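Local coordinates for protein ArtJ (Geobacillus stearothermophilus, PDB 2PVU) that binds arginine, lysine and histidine and probably delivers them to its cognate ATP-binding cassette transporter, at residues Phe55-Met58 with Ile63-Phe66; Gly65-Leu70 with Met103-Ile108. One frame throughout, in Å; residues are numbered along the deposited sequence.

Contact 1: Phe55-Met58 with Ile63-Phe66; sequences FEYM and IVGF
With CG of Tyr57 set between its backbone N and carbonyl carbon (chi1 58°), the phenol ring leans over the partner strand, and CG2 of Val64, held between the same two backbone groups of its own residue, rises to meet it. The methyl lies over one ring face, 3.5 Å from Val64 CG2 to the Tyr57 ring centroid and displaced toward the CZ rim: a CH-pi contact, for which a flat aromatic and a branched valine are well matched. Trp260 of helix 252-261 also touches the tyrosine.

Beneath this pair the backbones join twice. Tyr57 N gives its hydrogen to Val64 O at 2.9 Å, and Val64 N returns a straighter bond to Tyr57 O at 2.8 Å. Val64 O is also approached by Glu56 CA at 3.1 Å, a CA-H...O contact. On the other face of the sheet, in the neighbouring non-hydrogen-bonded pair, Met58 bends at chi2 and runs alongside Ile63, with SD 3.6 Å from Ile63 CG1; a pliable thioether can follow the isoleucine.

Beyond the strands, Gly65 passes so near Phe55 that a beta carbon would collide with Phe55 O and Glu56 N, and its backbone angles would jam one on the preceding carbonyl: glycine fits. Phe55 and Phe66 then lie side by side, Phe66 CD2 reaching the edge of the Phe55 ring, 3.9 Å from Phe55 CD1, and both rings meet Phe125 edge-to-face. The whole is a two-stranded antiparallel beta hairpin, preceded by a classic beta bulge in which Phe55 and Glu56 both face Phe52 and followed by Gly65, the N-cap residue of helix 66-78.

Contact 2: Gly65-Leu70 with Met103-Ile108; sequences GFDVDL and MGISGI. With LYS (lysine), chain E.
Asp67, in the first turn of helix 66-78, and Ile105, which follows Gly104, bring their CA atoms to 6.5 Å, the nearest pair of CA atoms across the contact. The arrangement belongs to the alpha/beta lobe of a family 3 solute-binding protein, in which the chain running on from an outer strand of the parallel sheet helps to form the ligand pocket.

Ile105 reaches the helix with an extended chain: CG1 stands opposite the backbone N (chi1 -166°), and CD1 continues outward to lie 3.5 Å from Asp67 O. Its CG1 comes against the carboxylate carbon, 3.6 Å from Asp67 CG, so that the apolar branch packs along CB, CG and one side of OD1 of the aspartate. Met228 and Tyr124 also touch this isoleucine.

The two carboxylate oxygens have different tasks. Asp67 OD1 is hydrogen-bonded to Tyr124 OH, whereas Asp67 OD2 accepts the amide hydrogen of Gly107 N at 2.9 Å, with the donor nearly on the line of the C-O bond but the N-H...O angle bent to 131°. Bonds at both oxygens limit the rotation of this buried group. Putting an alanine here would probably leave Gly107 N and the Tyr124 hydroxyl without this partner and open a gap beside Ile105 CG1.

Gly107 turns the chain at positive phi (61°), a conformation easy for a residue without a side chain, while Ser106 OG is hydrogen-bonded to Asp49 N. Asp67 is thus a second-shell residue: the glycine whose amide it holds uses Gly107 O to accept a hydrogen bond from the bound lysine's N, at 2.8 Å.

Contacts 1 and 2 share Gly65 and Phe66, the point where the hairpin passes into helix 66-78, and their centres are about 8 Å apart. A probable hydrogen bond from Asp67 N to Phe55 O, 2.9 Å, ties the helix start of contact 2 to the bulge of contact 1. Glu56 reaches toward the pocket: its OE2 packs 3.2 Å from Ser106 C, and its side chain comes within about 5 Å of the bound lysine, nearest atoms. Glu56 OE1 and Asp67 OD2 are only 2.5 Å apart, a spacing consistent with a proton shared between the acids, though this remains doubtful.

Contact 1: Phe55-Met58 with Ile63-Phe66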
loop_
_atom_site.group_PDB
_atom_site.type_symbol
_atom_site.label_atom_id
_atom_site.label_comp_id
_atom_site.label_asym_id
_atom_site.label_seq_id
_atom_site.Cartn_x
_atom_site.Cartn_y
_atom_site.Cartn_z
ATOM N N PHE A 55 -1.996 -6.430 2.581
ATOM C CA PHE A 55 -1.143 -6.464 1.372
ATOM C C PHE A 55 0.189 -7.165 1.603
ATOM O O PHE A 55 0.597 -8.047 0.823
ATOM C CB PHE A 55 -0.968 -5.028 0.838
ATOM C CG PHE A 55 -2.283 -4.434 0.400
ATOM C CD1 PHE A 55 -2.861 -4.847 -0.801
ATOM C CD2 PHE A 55 -2.967 -3.536 1.220
ATOM C CE1 PHE A 55 -4.150 -4.379 -1.214
ATOM C CE2 PHE A 55 -4.218 -3.006 0.816
ATOM C CZ PHE A 55 -4.822 -3.460 -0.395
ATOM N N GLU A 56 0.846 -6.831 2.708
ATOM C CA GLU A 56 2.052 -7.545 3.104
ATOM C C GLU A 56 2.247 -7.346 4.587
ATOM O O GLU A 56 2.144 -6.239 5.091
ATOM C CB GLU A 56 3.282 -7.042 2.369
ATOM C CG GLU A 56 3.471 -5.499 2.328
ATOM C CD GLU A 56 2.714 -4.832 1.180
ATOM O OE1 GLU A 56 2.689 -5.418 0.071
ATOM O OE2 GLU A 56 2.183 -3.699 1.349
ATOM N N TYR A 57 2.517 -8.432 5.279
ATOM C CA TYR A 57 2.739 -8.352 6.731
ATOM C C TYR A 57 3.495 -9.600 7.122
ATOM O O TYR A 57 3.739 -10.460 6.271
ATOM C CB TYR A 57 1.418 -8.190 7.488
ATOM C CG TYR A 57 0.392 -9.281 7.268
ATOM C CD1 TYR A 57 0.181 -10.269 8.249
ATOM C CD2 TYR A 57 -0.410 -9.309 6.110
ATOM C CE1 TYR A 57 -0.780 -11.257 8.079
ATOM C CE2 TYR A 57 -1.384 -10.291 5.924
ATOM C CZ TYR A 57 -1.561 -11.265 6.909
ATOM O OH TYR A 57 -2.515 -12.243 6.756
ATOM N N MET A 58 3.942 -9.673 8.377
ATOM C CA MET A 58 4.696 -10.841 8.839
ATOM C C MET A 58 3.766 -11.781 9.563
ATOM O O MET A 58 2.932 -11.359 10.348
ATOM C CB MET A 58 5.844 -10.430 9.781
ATOM C CG MET A 58 6.931 -9.545 9.157
ATOM S SD MET A 58 7.831 -10.380 7.820
ATOM C CE MET A 58 8.997 -9.128 7.401
ATOM N N ILE A 63 6.780 -13.472 5.114
ATOM C CA ILE A 63 6.053 -12.303 4.596
ATOM C C ILE A 63 4.847 -12.848 3.837
ATOM O O ILE A 63 5.011 -13.666 2.927
ATOM C CB ILE A 63 6.927 -11.436 3.618
ATOM C CG1 ILE A 63 8.212 -10.942 4.318
ATOM C CG2 ILE A 63 6.138 -10.246 3.089
ATOM C CD1 ILE A 63 9.271 -10.334 3.326
ATOM N N VAL A 64 3.643 -12.429 4.229
ATOM C CA VAL A 64 2.396 -12.925 3.593
ATOM C C VAL A 64 1.532 -11.752 3.136
ATOM O O VAL A 64 1.756 -10.611 3.564
ATOM C CB VAL A 64 1.594 -13.847 4.564
ATOM C CG1 VAL A 64 2.431 -15.067 4.941
ATOM C CG2 VAL A 64 1.123 -13.078 5.824
ATOM N N GLY A 65 0.544 -12.027 2.284
ATOM C CA GLY A 65 -0.439 -11.023 1.961
ATOM C C GLY A 65 -0.815 -10.999 0.493
ATOM O O GLY A 65 -0.281 -11.799 -0.341
ATOM N N PHE A 66 -1.768 -10.125 0.185
ATOM C CA PHE A 66 -2.255 -10.052 -1.187
ATOM C C PHE A 66 -1.133 -9.707 -2.188
ATOM O O PHE A 66 -1.017 -10.322 -3.277
ATOM C CB PHE A 66 -3.383 -9.022 -1.273
ATOM C CG PHE A 66 -3.842 -8.746 -2.677
ATOM C CD1 PHE A 66 -4.841 -9.512 -3.245
ATOM C CD2 PHE A 66 -3.243 -7.711 -3.443
ATOM C CE1 PHE A 66 -5.286 -9.302 -4.592
ATOM C CE2 PHE A 66 -3.676 -7.470 -4.797
ATOM C CZ PHE A 66 -4.698 -8.249 -5.364
#

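Contact 2: Gly65-Leu70 with Met103-Ile108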
loop_
_atom_site.group_PDB
_atom_site.type_symbol
_atom_site.label_atom_id
_atom_site.label_comp_id
_atom_site.label_asym_id
_atom_site.label_seq_id
_atom_site.Cartn_x
_atom_site.Cartn_y
_atom_site.Cartn_z
ATOM N N GLY A 65 0.544 -12.027 2.284
ATOM C CA GLY A 65 -0.439 -11.023 1.961
ATOM C C GLY A 65 -0.815 -10.999 0.493
ATOM O O GLY A 65 -0.281 -11.799 -0.341
ATOM N N PHE A 66 -1.768 -10.125 0.185
ATOM C CA PHE A 66 -2.255 -10.052 -1.187
ATOM C C PHE A 66 -1.133 -9.707 -2.188
ATOM O O PHE A 66 -1.017 -10.322 -3.277
ATOM C CB PHE A 66 -3.383 -9.022 -1.273
ATOM C CG PHE A 66 -3.842 -8.746 -2.677
ATOM C CD1 PHE A 66 -4.841 -9.512 -3.245
ATOM C CD2 PHE A 66 -3.243 -7.711 -3.443
ATOM C CE1 PHE A 66 -5.286 -9.302 -4.592
ATOM C CE2 PHE A 66 -3.676 -7.470 -4.797
ATOM C CZ PHE A 66 -4.698 -8.249 -5.364
ATOM N N ASP A 67 -0.329 -8.705 -1.843
ATOM C CA ASP A 67 0.767 -8.308 -2.722
ATOM C C ASP A 67 1.749 -9.461 -2.847
ATOM O O ASP A 67 2.340 -9.647 -3.905
ATOM C CB ASP A 67 1.539 -7.094 -2.174
ATOM C CG ASP A 67 0.909 -5.763 -2.527
ATOM O OD1 ASP A 67 -0.004 -5.683 -3.415
ATOM O OD2 ASP A 67 1.408 -4.757 -1.934
ATOM N N VAL A 68 1.969 -10.209 -1.768
ATOM C CA VAL A 68 2.868 -11.386 -1.826
ATOM C C VAL A 68 2.396 -12.432 -2.833
ATOM O O VAL A 68 3.188 -12.920 -3.650
ATOM C CB VAL A 68 3.114 -12.020 -0.437
ATOM C CG1 VAL A 68 4.092 -13.217 -0.524
ATOM C CG2 VAL A 68 3.629 -10.930 0.547
ATOM N N ASP A 69 1.116 -12.798 -2.772
ATOM C CA ASP A 69 0.583 -13.845 -3.636
ATOM C C ASP A 69 0.539 -13.332 -5.070
ATOM O O ASP A 69 0.788 -14.078 -6.003
ATOM C CB ASP A 69 -0.823 -14.264 -3.222
ATOM C CG ASP A 69 -0.850 -15.037 -1.913
ATOM O OD1 ASP A 69 0.228 -15.470 -1.435
ATOM O OD2 ASP A 69 -1.968 -15.211 -1.381
ATOM N N LEU A 70 0.177 -12.070 -5.238
ATOM C CA LEU A 70 0.125 -11.531 -6.586
ATOM C C LEU A 70 1.521 -11.499 -7.190
ATOM O O LEU A 70 1.717 -11.927 -8.329
ATOM C CB LEU A 70 -0.526 -10.142 -6.612
ATOM C CG LEU A 70 -0.537 -9.462 -7.981
ATOM C CD1 LEU A 70 -1.405 -10.210 -9.013
ATOM C CD2 LEU A 70 -1.026 -8.054 -7.837
ATOM N N MET A 103 12.950 -3.854 -7.877
ATOM C CA MET A 103 11.489 -3.836 -8.004
ATOM C C MET A 103 10.905 -3.702 -6.617
ATOM O O MET A 103 11.536 -4.134 -5.628
ATOM C CB MET A 103 11.041 -5.206 -8.577
ATOM C CG MET A 103 9.568 -5.285 -8.906
ATOM S SD MET A 103 9.253 -6.888 -9.669
ATOM C CE MET A 103 7.475 -6.754 -9.772
ATOM N N GLY A 104 9.713 -3.114 -6.538
ATOM C CA GLY A 104 9.004 -3.065 -5.270
ATOM C C GLY A 104 7.545 -3.420 -5.446
ATOM O O GLY A 104 6.952 -3.170 -6.502
ATOM N N ILE A 105 6.952 -3.983 -4.403
ATOM C CA ILE A 105 5.484 -4.132 -4.331
ATOM C C ILE A 105 5.148 -3.926 -2.860
ATOM O O ILE A 105 5.782 -4.529 -1.994
ATOM C CB ILE A 105 4.923 -5.504 -4.918
ATOM C CG1 ILE A 105 3.385 -5.434 -5.113
ATOM C CG2 ILE A 105 5.342 -6.689 -4.093
ATOM C CD1 ILE A 105 2.757 -6.690 -5.648
ATOM N N SER A 106 4.249 -2.978 -2.575
ATOM C CA SER A 106 4.077 -2.555 -1.166
ATOM C C SER A 106 2.861 -1.613 -1.026
ATOM O O SER A 106 2.963 -0.600 -0.299
ATOM C CB SER A 106 5.372 -1.859 -0.681
ATOM O OG SER A 106 5.514 -1.788 0.742
ATOM N N GLY A 107 1.757 -1.922 -1.723
ATOM C CA GLY A 107 0.515 -1.106 -1.626
ATOM C C GLY A 107 0.851 0.310 -2.092
ATOM O O GLY A 107 0.353 1.272 -1.549
ATOM N N ILE A 108 1.674 0.418 -3.123
ATOM C CA ILE A 108 2.189 1.752 -3.601
ATOM C C ILE A 108 1.317 2.425 -4.625
ATOM O O ILE A 108 1.187 1.931 -5.751
ATOM C CB ILE A 108 3.607 1.630 -4.236
ATOM C CG1 ILE A 108 4.529 0.877 -3.263
ATOM C CG2 ILE A 108 4.160 3.098 -4.566
ATOM C CD1 ILE A 108 5.839 0.295 -3.956
HETATM N N LYS E . -0.833 3.685 -0.960
HETATM C CA LYS E . -0.210 4.734 -0.086
HETATM C C LYS E . 1.047 5.285 -0.772
HETATM O O LYS E . 1.639 6.244 -0.300
HETATM C CB LYS E . 0.175 4.137 1.263
HETATM C CG LYS E . 1.169 2.959 1.113
HETATM C CD LYS E . 1.928 2.690 2.429
HETATM C CE LYS E . 2.469 1.268 2.422
HETATM N NZ LYS E . 3.409 1.021 3.641
HETATM O OXT LYS E . 1.501 4.756 -1.811
#